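Long-range contacts in glyoxalase 3 (Candida albicans, PDB 4LRU), which converts methylglyoxal to D-lactate in a single glutathione-independent step and so detoxifies methylglyoxal made by the cell's own metabolism: residues 32-37 / 224-229; 4-9 / 43-48. One frame throughout, in Å; residues are numbered along the deposited sequence.

Interaction 1: residues 32-37 / 224-229; sequences ALHPFE and SAVKTA
His34 and Pro35 lie against Ala225, Val226 and Ala229 where two helices of the DJ-1/PfpI fold pack side by side. These are helix 29-42 and the C-terminal helix 225-236. Over the short segments the axes run in broadly the same direction, cross at -35° and come within 8.2 Å.

The contact with Val226 is made by one methyl branch. Val226 CG2 lies 3.7 Å from His34 ND1 and also near CB and CG of that histidine. With CG1 anti to the backbone N (chi1 169°), CG2 is the branch set beside the backbone N, and it meets His34. Ala225 CB sits at the edge of the imidazole, near its plane, and also meets the proline ring, 4.2 Å from Pro35 CD. One turn on, Ala229 CB approaches Pro35 from its backbone end, 3.9 Å from Pro35 CA and a little farther from CB. Both residues facing the proline are alanines, and their small side chains probably let it come this close to the second helix.

No direct hydrogen bond joins the two segments. The polar link is a water in the plane of the imidazole, at its edge. It is bonded to His34 ND1 and accepts from the backbone N of Val226. The other ring nitrogen, NE2, is hydrogen-bonded to Asp71. Both nitrogens thus have partners, which should restrict rotation of the ring.

Farther out, Val38 on the next turn of helix 29-42 also touches Val226 and Ala229. The side chain of Ala225 is about 8 Å from that of Cys139, the inferred active-site cysteine. At the start of helix 225-236, Ser224 O accepts two bonds from one residue: Thr228 N at 2.9 Å and Thr228 OG1 at 2.8 Å, the hydroxyl oxygen lying above the carbonyl plane.

Interaction 2: residues 4-9 / 43-48; sequences MVKVLL and GYEIQL
Tyr44, which follows the Schellman motif at Gly43 that ends helix 29-42, packs its ring against Val5 just before parallel strands 6-10 and 45-50 pair. With that helix the strands form a beta-alpha-beta unit. Val5 CG1, anti to the backbone N (chi1 173°), is thereby set over one face of the Tyr44 ring. This is a CH-pi contact, 3.7 Å from the centroid and 16° off the normal. Val7 CG2 approaches the same ring obliquely, near CD2. The phenol OH bonds to Glu237.

Glu45 N donates to Val5 O, and Glu45 O accepts from Val7 N in a nearly straight bond (2.8 Å, 175°). The Glu45 side chain runs alongside that of Lys6 in the same direction, and Glu45 OE2 is 3.2 Å from Lys6 CE. Lys6 NZ is 4.3 Å from Glu45 OE2, too far for a salt bridge, and bonds instead to His3 O.

Ile46 lies on the face shared with Val7 and Leu9. Ile46 CG2 is 3.7 Å from Leu9 CB. Gln47 N donates to Val7 O at 2.8 Å, and Gln47 O accepts from Leu9 N. Leu48 CD1 then meets Leu9 CD2 at 4.1 Å.

Four backbone bonds therefore hold the strands in register. The Ile46 face is apolar, turned toward helix 29-42, while the Lys6-Glu45 pair probably adds a modest electrostatic attraction.

Overall arrangement
The centres of the two interactions are 13 Å apart, and they touch. Helix 29-42 connects them. It supplies residues 32-37 to interaction 1 and links the two strands of interaction 2. Along the chain the segments alternate: 4-9, 32-37, 43-48, then 224-229 near the C-terminus. Phe36, on the helix, reaches back to the sheet: Phe36 CD1 is 4.1 Å from Leu48 CD1, and Phe36 CB is 4.0 Å from Leu9 CD2. Strands 6-10 and 45-50 are neighbours in the mixed central sheet. Interaction 2 thus pairs the two strands of the N-terminal beta-alpha-beta unit, and interaction 1 joins its helix to the C-terminal helix of the same monomer.

Interaction 1: residues 32-37 / 224-229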
loop_
_atom_site.group_PDB
_atom_site.type_symbol
_atom_site.label_atom_id
_atom_site.label_comp_id
_atom_site.label_asym_id
_atom_site.label_seq_id
_atom_site.Cartn_x
_atom_site.Cartn_y
_atom_site.Cartn_z
ATOM N N ALA A 32 2.176 3.013 -6.363
ATOM C CA ALA A 32 2.646 4.286 -5.851
ATOM C C ALA A 32 2.219 5.448 -6.736
ATOM O O ALA A 32 1.775 6.483 -6.227
ATOM C CB ALA A 32 4.153 4.273 -5.718
ATOM N N LEU A 33 2.381 5.292 -8.048
ATOM C CA LEU A 33 2.139 6.390 -8.990
ATOM C C LEU A 33 0.659 6.798 -9.048
ATOM O O LEU A 33 0.344 7.986 -8.938
ATOM C CB LEU A 33 2.675 6.032 -10.378
ATOM C CG LEU A 33 2.797 7.143 -11.430
ATOM C CD1 LEU A 33 3.861 6.808 -12.470
ATOM C CD2 LEU A 33 1.462 7.397 -12.109
ATOM N N HIS A 34 -0.241 5.839 -9.219
ATOM C CA HIS A 34 -1.655 6.170 -9.325
ATOM C C HIS A 34 -2.180 6.891 -8.084
ATOM O O HIS A 34 -2.784 7.967 -8.207
ATOM C CB HIS A 34 -2.501 4.934 -9.646
ATOM C CG HIS A 34 -2.323 4.432 -11.042
ATOM N ND1 HIS A 34 -2.904 3.267 -11.489
ATOM C CD2 HIS A 34 -1.643 4.940 -12.097
ATOM C CE1 HIS A 34 -2.588 3.075 -12.755
ATOM N NE2 HIS A 34 -1.837 4.085 -13.155
ATOM N N PRO A 35 -1.924 6.339 -6.881
ATOM C CA PRO A 35 -2.437 7.045 -5.713
ATOM C C PRO A 35 -1.767 8.397 -5.525
ATOM O O PRO A 35 -2.422 9.366 -5.139
ATOM C CB PRO A 35 -2.148 6.079 -4.553
ATOM C CG PRO A 35 -2.063 4.733 -5.202
ATOM C CD PRO A 35 -1.439 4.992 -6.536
ATOM N N PHE A 36 -0.466 8.487 -5.813
ATOM C CA PHE A 36 0.211 9.778 -5.771
ATOM C C PHE A 36 -0.554 10.787 -6.627
ATOM O O PHE A 36 -0.839 11.909 -6.201
ATOM C CB PHE A 36 1.667 9.663 -6.258
ATOM C CG PHE A 36 2.397 10.983 -6.293
ATOM C CD1 PHE A 36 2.994 11.499 -5.151
ATOM C CD2 PHE A 36 2.431 11.743 -7.455
ATOM C CE1 PHE A 36 3.652 12.713 -5.185
ATOM C CE2 PHE A 36 3.074 12.968 -7.489
ATOM C CZ PHE A 36 3.682 13.455 -6.350
ATOM N N GLU A 37 -0.887 10.391 -7.844
ATOM C CA GLU A 37 -1.522 11.334 -8.767
ATOM C C GLU A 37 -2.944 11.693 -8.324
ATOM O O GLU A 37 -3.364 12.839 -8.482
ATOM C CB GLU A 37 -1.508 10.792 -10.196
ATOM C CG GLU A 37 -0.136 10.819 -10.858
ATOM C CD GLU A 37 0.297 12.231 -11.168
ATOM O OE1 GLU A 37 -0.204 12.807 -12.164
ATOM O OE2 GLU A 37 1.121 12.779 -10.418
ATOM N N SER A 224 -6.732 -1.804 -9.052
ATOM C CA SER A 224 -7.614 -1.146 -8.078
ATOM C C SER A 224 -7.015 0.084 -7.419
ATOM O O SER A 224 -7.649 0.685 -6.554
ATOM C CB SER A 224 -8.006 -2.121 -6.966
ATOM O OG SER A 224 -8.599 -3.293 -7.506
ATOM N N ALA A 225 -5.793 0.450 -7.789
ATOM C CA ALA A 225 -5.081 1.482 -7.056
ATOM C C ALA A 225 -5.751 2.851 -7.152
ATOM O O ALA A 225 -5.859 3.560 -6.145
ATOM C CB ALA A 225 -3.626 1.551 -7.504
ATOM N N VAL A 226 -6.187 3.242 -8.351
ATOM C CA VAL A 226 -6.897 4.498 -8.508
ATOM C C VAL A 226 -8.133 4.504 -7.609
ATOM O O VAL A 226 -8.351 5.443 -6.837
ATOM C CB VAL A 226 -7.292 4.785 -9.973
ATOM C CG1 VAL A 226 -8.249 5.958 -10.037
ATOM C CG2 VAL A 226 -6.069 5.087 -10.816
ATOM N N LYS A 227 -8.942 3.454 -7.697
ATOM C CA LYS A 227 -10.202 3.424 -6.970
ATOM C C LYS A 227 -9.933 3.438 -5.471
ATOM O O LYS A 227 -10.689 4.035 -4.720
ATOM C CB LYS A 227 -11.020 2.187 -7.359
ATOM C CG LYS A 227 -12.472 2.242 -6.888
ATOM C CD LYS A 227 -13.245 1.003 -7.317
ATOM C CE LYS A 227 -14.745 1.152 -7.048
ATOM N NZ LYS A 227 -15.057 1.177 -5.588
ATOM N N THR A 228 -8.859 2.779 -5.028
ATOM C CA THR A 228 -8.536 2.757 -3.599
ATOM C C THR A 228 -8.281 4.184 -3.119
ATOM O O THR A 228 -8.836 4.612 -2.108
ATOM C CB THR A 228 -7.324 1.869 -3.268
ATOM O OG1 THR A 228 -7.511 0.553 -3.810
ATOM C CG2 THR A 228 -7.152 1.748 -1.768
ATOM N N ALA A 229 -7.478 4.935 -3.867
ATOM C CA ALA A 229 -7.224 6.335 -3.541
ATOM C C ALA A 229 -8.486 7.190 -3.576
ATOM O O ALA A 229 -8.712 8.010 -2.683
ATOM C CB ALA A 229 -6.172 6.913 -4.465
HETATM O O HOH W 1 -5.049 1.602 -10.739
#

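Interaction 2: residues 4-9 / 43-48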
loop_
_atom_site.group_PDB
_atom_site.type_symbol
_atom_site.label_atom_id
_atom_site.label_comp_id
_atom_site.label_asym_id
_atom_site.label_seq_id
_atom_site.Cartn_x
_atom_site.Cartn_y
_atom_site.Cartn_z
ATOM N N MET A 4 -2.345 21.112 4.001
ATOM C CA MET A 4 -2.584 20.796 5.394
ATOM C C MET A 4 -2.976 19.329 5.576
ATOM O O MET A 4 -2.794 18.782 6.659
ATOM C CB MET A 4 -3.620 21.732 6.006
ATOM C CG MET A 4 -3.037 23.082 6.394
ATOM S SD MET A 4 -4.249 24.394 6.244
ATOM C CE MET A 4 -3.864 25.071 4.627
ATOM N N VAL A 5 -3.480 18.688 4.521
ATOM C CA VAL A 5 -3.656 17.248 4.527
ATOM C C VAL A 5 -2.416 16.623 3.925
ATOM O O VAL A 5 -2.118 16.833 2.743
ATOM C CB VAL A 5 -4.879 16.780 3.704
ATOM C CG1 VAL A 5 -4.916 15.263 3.598
ATOM C CG2 VAL A 5 -6.165 17.294 4.337
ATOM N N LYS A 6 -1.707 15.842 4.733
ATOM C CA LYS A 6 -0.511 15.174 4.275
ATOM C C LYS A 6 -0.724 13.676 4.270
ATOM O O LYS A 6 -1.144 13.088 5.269
ATOM C CB LYS A 6 0.675 15.548 5.167
ATOM C CG LYS A 6 0.955 17.027 5.198
ATOM C CD LYS A 6 2.162 17.326 6.077
ATOM C CE LYS A 6 2.522 18.801 6.064
ATOM N NZ LYS A 6 1.378 19.676 6.432
ATOM N N VAL A 7 -0.507 13.089 3.096
ATOM C CA VAL A 7 -0.612 11.670 2.897
ATOM C C VAL A 7 0.768 11.059 3.120
ATOM O O VAL A 7 1.748 11.503 2.515
ATOM C CB VAL A 7 -1.086 11.345 1.461
ATOM C CG1 VAL A 7 -1.122 9.852 1.240
ATOM C CG2 VAL A 7 -2.465 11.959 1.190
ATOM N N LEU A 8 0.828 10.056 3.987
ATOM C CA LEU A 8 1.991 9.182 4.054
ATOM C C LEU A 8 1.772 8.062 3.063
ATOM O O LEU A 8 0.944 7.159 3.277
ATOM C CB LEU A 8 2.183 8.647 5.472
ATOM C CG LEU A 8 3.524 7.973 5.761
ATOM C CD1 LEU A 8 3.735 6.707 4.950
ATOM C CD2 LEU A 8 4.679 8.957 5.592
ATOM N N LEU A 9 2.486 8.145 1.950
ATOM C CA LEU A 9 2.450 7.105 0.940
ATOM C C LEU A 9 3.626 6.159 1.193
ATOM O O LEU A 9 4.774 6.490 0.902
ATOM C CB LEU A 9 2.515 7.732 -0.462
ATOM C CG LEU A 9 2.465 6.780 -1.658
ATOM C CD1 LEU A 9 1.320 5.801 -1.570
ATOM C CD2 LEU A 9 2.391 7.546 -2.979
ATOM N N GLY A 43 -5.234 17.898 -4.273
ATOM C CA GLY A 43 -4.642 19.034 -3.613
ATOM C C GLY A 43 -3.880 18.761 -2.335
ATOM O O GLY A 43 -3.357 19.701 -1.714
ATOM N N TYR A 44 -3.811 17.491 -1.952
ATOM C CA TYR A 44 -3.094 17.085 -0.755
ATOM C C TYR A 44 -1.582 17.132 -0.987
ATOM O O TYR A 44 -1.115 17.088 -2.128
ATOM C CB TYR A 44 -3.458 15.659 -0.358
ATOM C CG TYR A 44 -4.924 15.357 -0.102
ATOM C CD1 TYR A 44 -5.833 16.338 0.275
ATOM C CD2 TYR A 44 -5.379 14.057 -0.215
ATOM C CE1 TYR A 44 -7.158 16.013 0.540
ATOM C CE2 TYR A 44 -6.699 13.724 0.036
ATOM C CZ TYR A 44 -7.593 14.703 0.391
ATOM O OH TYR A 44 -8.910 14.313 0.631
ATOM N N GLU A 45 -0.834 17.221 0.108
ATOM C CA GLU A 45 0.597 16.986 0.089
ATOM C C GLU A 45 0.852 15.505 0.259
ATOM O O GLU A 45 0.137 14.833 0.990
ATOM C CB GLU A 45 1.269 17.747 1.223
ATOM C CG GLU A 45 2.785 17.777 1.147
ATOM C CD GLU A 45 3.367 18.805 2.098
ATOM O OE1 GLU A 45 3.339 20.006 1.767
ATOM O OE2 GLU A 45 3.822 18.407 3.185
ATOM N N ILE A 46 1.842 14.976 -0.446
ATOM C CA ILE A 46 2.162 13.570 -0.334
ATOM C C ILE A 46 3.636 13.383 0.029
ATOM O O ILE A 46 4.526 13.876 -0.666
ATOM C CB ILE A 46 1.879 12.783 -1.633
ATOM C CG1 ILE A 46 0.426 12.958 -2.093
ATOM C CG2 ILE A 46 2.136 11.310 -1.408
ATOM C CD1 ILE A 46 0.251 13.970 -3.200
ATOM N N GLN A 47 3.861 12.671 1.132
ATOM C CA GLN A 47 5.201 12.277 1.565
ATOM C C GLN A 47 5.388 10.779 1.331
ATOM O O GLN A 47 4.699 9.943 1.933
ATOM C CB GLN A 47 5.395 12.577 3.057
ATOM C CG GLN A 47 6.733 12.097 3.617
ATOM C CD GLN A 47 7.910 12.884 3.058
ATOM O OE1 GLN A 47 8.072 14.076 3.330
ATOM N NE2 GLN A 47 8.739 12.217 2.264
ATOM N N LEU A 48 6.322 10.426 0.459
ATOM C CA LEU A 48 6.684 9.034 0.285
ATOM C C LEU A 48 7.633 8.619 1.420
ATOM O O LEU A 48 8.512 9.397 1.830
ATOM C CB LEU A 48 7.357 8.810 -1.070
ATOM C CG LEU A 48 6.420 8.712 -2.280
ATOM C CD1 LEU A 48 5.612 9.985 -2.419
ATOM C CD2 LEU A 48 7.196 8.421 -3.563
#